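Local coordinates for protein ATP:cob(I)alamin adenosyltransferase, putative (Burkholderia thailandensis, PDB 2ZHZ) that probably transfers the adenosyl group of ATP to the cobalt of reduced cobalamin, making adenosylcobalamin and releasing triphosphate, at residues D30-A35 with E142-A147; H67-L72 with R149-R154. One frame throughout, in Å; residues are numbered along the deposited sequence.

Interaction 1 (D30-A35 with E142-A147); sequences DARIAA and EPLNAA. With ATP (adenosine-5'-triphosphate), chain G.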
loop_
_atom_site.group_PDB
_atom_site.type_symbol
_atom_site.label_atom_id
_atom_site.label_comp_id
_atom_site.label_asym_id
_atom_site.label_seq_id
_atom_site.Cartn_x
_atom_site.Cartn_y
_atom_site.Cartn_z
ATOM N N ASP B 30 -13.043 11.622 -5.366
ATOM C CA ASP B 30 -14.144 11.684 -4.405
ATOM C C ASP B 30 -13.830 10.750 -3.236
ATOM O O ASP B 30 -13.217 9.696 -3.426
ATOM C CB ASP B 30 -15.447 11.235 -5.073
ATOM C CG ASP B 30 -16.661 11.436 -4.187
ATOM O OD1 ASP B 30 -17.228 12.548 -4.195
ATOM O OD2 ASP B 30 -17.045 10.486 -3.475
ATOM N N ALA B 31 -14.256 11.135 -2.036
ATOM C CA ALA B 31 -14.020 10.334 -0.836
ATOM C C ALA B 31 -14.541 8.902 -0.967
ATOM O O ALA B 31 -13.951 7.967 -0.428
ATOM C CB ALA B 31 -14.663 11.012 0.374
ATOM N N ARG B 32 -15.648 8.726 -1.681
ATOM C CA ARG B 32 -16.217 7.394 -1.855
ATOM C C ARG B 32 -15.325 6.523 -2.744
ATOM O O ARG B 32 -15.140 5.335 -2.483
ATOM C CB ARG B 32 -17.625 7.493 -2.459
ATOM C CG ARG B 32 -18.351 6.160 -2.585
ATOM C CD ARG B 32 -19.795 6.350 -3.045
ATOM N NE ARG B 32 -20.629 6.968 -2.014
ATOM C CZ ARG B 32 -21.191 6.310 -1.001
ATOM N NH1 ARG B 32 -21.017 5.001 -0.869
ATOM N NH2 ARG B 32 -21.933 6.966 -0.115
ATOM N N ILE B 33 -14.768 7.120 -3.794
ATOM C CA ILE B 33 -13.900 6.383 -4.702
ATOM C C ILE B 33 -12.594 6.026 -3.994
ATOM O O ILE B 33 -12.018 4.969 -4.239
ATOM C CB ILE B 33 -13.603 7.211 -5.980
ATOM C CG1 ILE B 33 -14.919 7.523 -6.703
ATOM C CG2 ILE B 33 -12.676 6.441 -6.907
ATOM C CD1 ILE B 33 -15.747 6.287 -7.040
ATOM N N ALA B 34 -12.138 6.909 -3.115
ATOM C CA ALA B 34 -10.918 6.663 -2.358
ATOM C C ALA B 34 -11.110 5.472 -1.415
ATOM O O ALA B 34 -10.228 4.620 -1.291
ATOM C CB ALA B 34 -10.534 7.905 -1.559
ATOM N N ALA B 35 -12.257 5.415 -0.741
ATOM C CA ALA B 35 -12.522 4.312 0.179
ATOM C C ALA B 35 -12.610 2.999 -0.600
ATOM O O ALA B 35 -12.041 1.988 -0.192
ATOM C CB ALA B 35 -13.818 4.567 0.949
ATOM N N GLU B 142 -21.000 11.616 3.973
ATOM C CA GLU B 142 -22.117 10.944 3.322
ATOM C C GLU B 142 -22.721 9.892 4.244
ATOM O O GLU B 142 -21.995 9.139 4.893
ATOM C CB GLU B 142 -21.651 10.262 2.036
ATOM C CG GLU B 142 -21.086 11.196 0.982
ATOM C CD GLU B 142 -20.781 10.470 -0.314
ATOM O OE1 GLU B 142 -21.693 9.793 -0.835
ATOM O OE2 GLU B 142 -19.640 10.577 -0.814
ATOM N N PRO B 143 -24.061 9.827 4.314
ATOM C CA PRO B 143 -24.712 8.834 5.176
ATOM C C PRO B 143 -24.273 7.436 4.754
ATOM O O PRO B 143 -24.428 7.047 3.597
ATOM C CB PRO B 143 -26.201 9.088 4.935
ATOM C CG PRO B 143 -26.232 9.619 3.528
ATOM C CD PRO B 143 -25.056 10.567 3.520
ATOM N N LEU B 144 -23.720 6.686 5.699
ATOM C CA LEU B 144 -23.224 5.350 5.410
ATOM C C LEU B 144 -23.597 4.406 6.545
ATOM O O LEU B 144 -23.766 4.838 7.684
ATOM C CB LEU B 144 -21.698 5.416 5.269
ATOM C CG LEU B 144 -20.909 4.281 4.622
ATOM C CD1 LEU B 144 -21.230 4.217 3.136
ATOM C CD2 LEU B 144 -19.419 4.531 4.826
ATOM N N ASN B 145 -23.747 3.121 6.239
ATOM C CA ASN B 145 -24.064 2.151 7.278
ATOM C C ASN B 145 -22.807 2.023 8.130
ATOM O O ASN B 145 -21.704 2.293 7.655
ATOM C CB ASN B 145 -24.420 0.786 6.679
ATOM C CG ASN B 145 -25.691 0.823 5.852
ATOM O OD1 ASN B 145 -26.706 1.372 6.281
ATOM N ND2 ASN B 145 -25.647 0.227 4.667
ATOM N N ALA B 146 -22.969 1.617 9.382
ATOM C CA ALA B 146 -21.830 1.473 10.278
ATOM C C ALA B 146 -21.085 0.151 10.072
ATOM O O ALA B 146 -19.912 0.034 10.420
ATOM C CB ALA B 146 -22.298 1.591 11.727
ATOM N N ALA B 147 -21.767 -0.834 9.494
ATOM C CA ALA B 147 -21.177 -2.150 9.270
ATOM C C ALA B 147 -19.793 -2.157 8.601
ATOM O O ALA B 147 -18.873 -2.815 9.090
ATOM C CB ALA B 147 -22.145 -3.023 8.478
HETATM P PG ATP G . -12.434 3.217 -18.097
HETATM O O1G ATP G . -11.906 4.600 -18.401
HETATM O O2G ATP G . -13.114 2.550 -19.257
HETATM O O3G ATP G . -11.351 2.278 -17.603
HETATM P PB ATP G . -13.381 4.023 -15.419
HETATM O O1B ATP G . -11.985 4.528 -15.225
HETATM O O2B ATP G . -14.490 5.029 -15.194
HETATM O O3B ATP G . -13.573 3.355 -16.916
HETATM P PA ATP G . -12.775 1.389 -14.327
HETATM O O1A ATP G . -11.333 1.732 -14.158
HETATM O O2A ATP G . -13.205 0.454 -15.446
HETATM O O3A ATP G . -13.676 2.760 -14.425
HETATM O "O5'" ATP G . -13.238 0.772 -12.918
HETATM C "C5'" ATP G . -14.577 0.374 -12.696
HETATM C "C4'" ATP G . -15.006 0.664 -11.251
HETATM O "O4'" ATP G . -13.887 0.927 -10.373
HETATM C "C3'" ATP G . -15.952 1.856 -11.170
HETATM O "O3'" ATP G . -17.267 1.429 -10.781
HETATM C "C2'" ATP G . -15.327 2.831 -10.182
HETATM O "O2'" ATP G . -16.220 3.085 -9.083
HETATM C "C1'" ATP G . -14.020 2.197 -9.711
HETATM N N9 ATP G . -12.824 3.070 -10.006
HETATM C C8 ATP G . -12.518 3.652 -11.197
HETATM N N7 ATP G . -11.373 4.372 -11.126
HETATM C C5 ATP G . -10.909 4.270 -9.872
HETATM C C6 ATP G . -9.730 4.790 -9.104
HETATM N N6 ATP G . -8.802 5.589 -9.704
HETATM N N1 ATP G . -9.614 4.438 -7.774
HETATM C C2 ATP G . -10.532 3.639 -7.151
HETATM N N3 ATP G . -11.628 3.132 -7.793
HETATM C C4 ATP G . -11.869 3.406 -9.125
#
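One carboxylate oxygen, E142 OE1, takes two donors from the same guanidinium, and E142 OE2 is left facing another acid. R32 NH2 lies 2.9 Å from E142 OE1, and R32 NE lies 3.2 Å from the same oxygen. The grip is side-on. From the arginine side OE1 sits at the edge of the guanidinium, in its plane. From the glutamate side both nitrogens come in over the same face of the carboxylate, and the two planes are turned 66° apart. The bond from NH2 is the straighter of the two, at 157°.

R32 CG is anti to the backbone N (chi1 -176°), and the chain is bent at chi3. The E142 chain runs extended beyond CG to meet it. L144 CD1 lies 4.1 Å from R32 NH1, oblique to the guanidinium. NH1 itself is hydrogen-bonded to L76 O of helix 56-77.

D30 is the N-cap of helix 31-50. Its OD2 accepts from R32 N at 2.9 Å, so R32 is held by its backbone as well as its side chain. This same OD2 comes tip to tip with E142 OE2, 3.7 Å away.

The contact joins the start of helix 31-50 to the loop between helices 116-141 and 147-169. I33, the residue after R32, lines the ATP pocket: its CG2 is 3.5 Å from ATP C2. R133 of the second subunit packs on I33.

Two acids thus converge beside one arginine. The positive charge of R32 and the helix start capped by D30 probably offset the repulsion between the carboxylates, and would be expected to help keep both ionised.

Interaction 2 (H67-L72 with R149-R154); sequences HDLFDL and RRYVNR. With ATP (adenosine-5'-triphosphate), chain H.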
loop_
_atom_site.group_PDB
_atom_site.type_symbol
_atom_site.label_atom_id
_atom_site.label_comp_id
_atom_site.label_asym_id
_atom_site.label_seq_id
_atom_site.Cartn_x
_atom_site.Cartn_y
_atom_site.Cartn_z
ATOM N N HIS B 67 -13.800 -12.392 -0.208
ATOM C CA HIS B 67 -15.175 -12.337 -0.690
ATOM C C HIS B 67 -15.925 -11.248 0.069
ATOM O O HIS B 67 -16.696 -10.493 -0.520
ATOM C CB HIS B 67 -15.854 -13.694 -0.490
ATOM C CG HIS B 67 -15.268 -14.785 -1.328
ATOM N ND1 HIS B 67 -15.506 -14.892 -2.682
ATOM C CD2 HIS B 67 -14.436 -15.803 -1.010
ATOM C CE1 HIS B 67 -14.844 -15.932 -3.160
ATOM N NE2 HIS B 67 -14.186 -16.501 -2.166
ATOM N N ASP B 68 -15.685 -11.166 1.376
ATOM C CA ASP B 68 -16.321 -10.148 2.214
ATOM C C ASP B 68 -15.922 -8.760 1.724
ATOM O O ASP B 68 -16.751 -7.848 1.631
ATOM C CB ASP B 68 -15.867 -10.254 3.675
ATOM C CG ASP B 68 -16.382 -11.493 4.381
ATOM O OD1 ASP B 68 -17.237 -12.214 3.826
ATOM O OD2 ASP B 68 -15.922 -11.730 5.518
ATOM N N LEU B 69 -14.631 -8.598 1.445
ATOM C CA LEU B 69 -14.102 -7.321 0.989
ATOM C C LEU B 69 -14.650 -6.941 -0.376
ATOM O O LEU B 69 -14.831 -5.759 -0.675
ATOM C CB LEU B 69 -12.569 -7.366 0.967
ATOM C CG LEU B 69 -11.945 -7.449 2.363
ATOM C CD1 LEU B 69 -10.422 -7.452 2.246
ATOM C CD2 LEU B 69 -12.407 -6.262 3.211
ATOM N N PHE B 70 -14.911 -7.942 -1.210
ATOM C CA PHE B 70 -15.477 -7.671 -2.520
ATOM C C PHE B 70 -16.879 -7.098 -2.312
ATOM O O PHE B 70 -17.279 -6.146 -2.980
ATOM C CB PHE B 70 -15.569 -8.949 -3.348
ATOM C CG PHE B 70 -16.107 -8.724 -4.729
ATOM C CD1 PHE B 70 -15.288 -8.214 -5.731
ATOM C CD2 PHE B 70 -17.445 -8.974 -5.017
ATOM C CE1 PHE B 70 -15.797 -7.953 -7.004
ATOM C CE2 PHE B 70 -17.964 -8.717 -6.283
ATOM C CZ PHE B 70 -17.136 -8.205 -7.279
ATOM N N ASP B 71 -17.624 -7.681 -1.377
ATOM C CA ASP B 71 -18.976 -7.209 -1.095
ATOM C C ASP B 71 -18.976 -5.851 -0.405
ATOM O O ASP B 71 -19.847 -5.018 -0.660
ATOM C CB ASP B 71 -19.733 -8.218 -0.230
ATOM C CG ASP B 71 -20.071 -9.489 -0.982
ATOM O OD1 ASP B 71 -20.006 -9.483 -2.233
ATOM O OD2 ASP B 71 -20.416 -10.493 -0.327
ATOM N N LEU B 72 -17.999 -5.627 0.469
ATOM C CA LEU B 72 -17.902 -4.360 1.177
ATOM C C LEU B 72 -17.665 -3.259 0.145
ATOM O O LEU B 72 -18.273 -2.190 0.210
ATOM C CB LEU B 72 -16.756 -4.410 2.198
ATOM C CG LEU B 72 -16.731 -3.319 3.275
ATOM C CD1 LEU B 72 -15.883 -3.784 4.453
ATOM C CD2 LEU B 72 -16.183 -2.030 2.704
ATOM N N ARG B 149 -17.429 0.046 8.496
ATOM C CA ARG B 149 -16.499 0.591 9.477
ATOM C C ARG B 149 -16.199 -0.453 10.560
ATOM O O ARG B 149 -15.040 -0.698 10.924
ATOM C CB ARG B 149 -17.164 1.824 10.090
ATOM C CG ARG B 149 -16.361 2.632 11.051
ATOM C CD ARG B 149 -17.134 3.895 11.416
ATOM N NE ARG B 149 -18.328 3.632 12.220
ATOM C CZ ARG B 149 -19.510 4.212 12.019
ATOM N NH1 ARG B 149 -19.665 5.085 11.034
ATOM N NH2 ARG B 149 -20.533 3.939 12.815
ATOM N N ARG B 150 -17.256 -1.065 11.078
ATOM C CA ARG B 150 -17.109 -2.070 12.124
ATOM C C ARG B 150 -16.394 -3.306 11.610
ATOM O O ARG B 150 -15.668 -3.967 12.357
ATOM C CB ARG B 150 -18.480 -2.461 12.675
ATOM C CG ARG B 150 -19.263 -1.295 13.247
ATOM C CD ARG B 150 -20.596 -1.766 13.811
ATOM N NE ARG B 150 -20.428 -2.516 15.055
ATOM C CZ ARG B 150 -21.346 -3.330 15.568
ATOM N NH1 ARG B 150 -22.503 -3.509 14.940
ATOM N NH2 ARG B 150 -21.113 -3.957 16.712
ATOM N N TYR B 151 -16.592 -3.613 10.331
ATOM C CA TYR B 151 -15.963 -4.780 9.732
ATOM C C TYR B 151 -14.442 -4.629 9.637
ATOM O O TYR B 151 -13.701 -5.503 10.085
ATOM C CB TYR B 151 -16.531 -5.043 8.336
ATOM C CG TYR B 151 -15.962 -6.285 7.693
ATOM C CD1 TYR B 151 -16.608 -7.518 7.811
ATOM C CD2 TYR B 151 -14.748 -6.240 7.007
ATOM C CE1 TYR B 151 -16.056 -8.675 7.262
ATOM C CE2 TYR B 151 -14.190 -7.384 6.460
ATOM C CZ TYR B 151 -14.842 -8.598 6.592
ATOM O OH TYR B 151 -14.260 -9.730 6.083
ATOM N N VAL B 152 -13.975 -3.529 9.051
ATOM C CA VAL B 152 -12.535 -3.331 8.923
ATOM C C VAL B 152 -11.875 -3.103 10.281
ATOM O O VAL B 152 -10.684 -3.368 10.451
ATOM C CB VAL B 152 -12.198 -2.160 7.963
ATOM C CG1 VAL B 152 -12.557 -2.553 6.536
ATOM C CG2 VAL B 152 -12.942 -0.905 8.374
ATOM N N ASN B 153 -12.648 -2.618 11.247
ATOM C CA ASN B 153 -12.122 -2.395 12.591
ATOM C C ASN B 153 -11.693 -3.762 13.136
ATOM O O ASN B 153 -10.592 -3.927 13.668
ATOM C CB ASN B 153 -13.207 -1.793 13.494
ATOM C CG ASN B 153 -12.654 -1.276 14.809
ATOM O OD1 ASN B 153 -13.380 -1.106 15.792
ATOM N ND2 ASN B 153 -11.366 -1.011 14.829
ATOM N N ARG B 154 -12.572 -4.744 12.978
ATOM C CA ARG B 154 -12.301 -6.097 13.439
ATOM C C ARG B 154 -11.242 -6.794 12.595
ATOM O O ARG B 154 -10.418 -7.536 13.119
ATOM C CB ARG B 154 -13.597 -6.914 13.429
ATOM C CG ARG B 154 -14.558 -6.501 14.522
ATOM C CD ARG B 154 -15.946 -7.113 14.357
ATOM N NE ARG B 154 -16.782 -6.734 15.490
ATOM C CZ ARG B 154 -17.106 -5.481 15.790
ATOM N NH1 ARG B 154 -16.678 -4.481 15.031
ATOM N NH2 ARG B 154 -17.821 -5.218 16.875
HETATM P PG ATP H . -10.938 -1.073 18.963
HETATM O O1G ATP H . -12.253 -0.665 18.367
HETATM O O2G ATP H . -11.089 -1.861 20.231
HETATM O O3G ATP H . -10.108 -1.840 17.971
HETATM P PB ATP H . -9.640 1.415 18.344
HETATM O O1B ATP H . -10.065 1.072 16.946
HETATM O O2B ATP H . -10.048 2.759 18.896
HETATM O O3B ATP H . -10.118 0.260 19.378
HETATM P PA ATP H . -7.079 0.049 18.037
HETATM O O1A ATP H . -7.526 -0.494 16.724
HETATM O O2A ATP H . -6.932 -0.877 19.219
HETATM O O3A ATP H . -8.022 1.315 18.483
HETATM O "O5'" ATP H . -5.671 0.780 17.774
HETATM C "C5'" ATP H . -4.825 1.151 18.858
HETATM C "C4'" ATP H . -4.251 2.547 18.638
HETATM O "O4'" ATP H . -4.007 2.832 17.238
HETATM C "C3'" ATP H . -5.164 3.641 19.185
HETATM O "O3'" ATP H . -4.550 4.273 20.314
HETATM C "C2'" ATP H . -5.412 4.585 18.017
HETATM O "O2'" ATP H . -4.932 5.896 18.347
HETATM C "C1'" ATP H . -4.675 4.024 16.814
HETATM N N9 ATP H . -5.610 3.672 15.685
HETATM C C8 ATP H . -6.859 3.143 15.789
HETATM N N7 ATP H . -7.423 2.938 14.576
HETATM C C5 ATP H . -6.533 3.340 13.653
HETATM C C6 ATP H . -6.478 3.401 12.160
HETATM N N6 ATP H . -7.522 2.976 11.415
HETATM N N1 ATP H . -5.337 3.899 11.571
HETATM C C2 ATP H . -4.265 4.335 12.308
HETATM N N3 ATP H . -4.253 4.303 13.673
HETATM C C4 ATP H . -5.334 3.826 14.386
#
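Y151 reaches across from helix 147-169 and ends on D68 of helix 56-77. Its CB lies 4.1 Å from L72 CD1. Its CG, placed anti to the backbone N (chi1 -177°), is also 4.1 Å from L72 CD1. Along one side of the ring, CD2 meets L72 CD1 at 3.7 Å, and CE2 meets L69 CD2 at 3.9 Å. Both methyl groups approach obliquely. On the other side, CE1 is near D68 OD2. CZ is near D68 OD2 and CB.

At the tip, Y151 OH donates to D68 OD2 at 2.7 Å. The bond uses the anti lone pair of OD2, the one away from OD1. The oxygen sits near the plane of the ring, at its edge, and the carboxylate is turned 84° against the ring. D68 OD1 has its own partner, R91 of helix 86-101, in a salt bridge, so this buried carboxylate is held through both oxygens.

The two helices run nearly antiparallel, at 150°, within the helix bundle of the PduO-type adenosyltransferases. Their axes stay 11.6 Å apart at closest approach, and the long Y151 side chain spans much of that gap. Helices 31-50 and 86-101 also pack against the pair: L69 touches L42 and I46, while Y151 touches L89 and L92.

V152 CG1 adds an apolar contact with L72 CD1 at 4.1 Å. N153, the next residue, belongs to the ATP pocket and is a magnesium ligand. R154 forms salt bridges to D93 of its own chain and to D14 of the third subunit.

Overall arrangement
The centres of the two contacts lie 12 Å apart, and their segments alternate along the chain: 30-35, 67-72, 142-147, 149-154. Interaction 1 is at the surface, where helix 31-50 starts beside the loop leading into helix 147-169. Interaction 2 is buried in the bundle, between helices 56-77 and 147-169. That loop runs almost directly into the segment of interaction 2. The two contacts border different ATP molecules. I33 of interaction 1 lines a pocket completed by the second subunit. N153 of interaction 2 lines one completed by the third. The bundle of one subunit thus contributes to two nucleotide sites of the homotrimer.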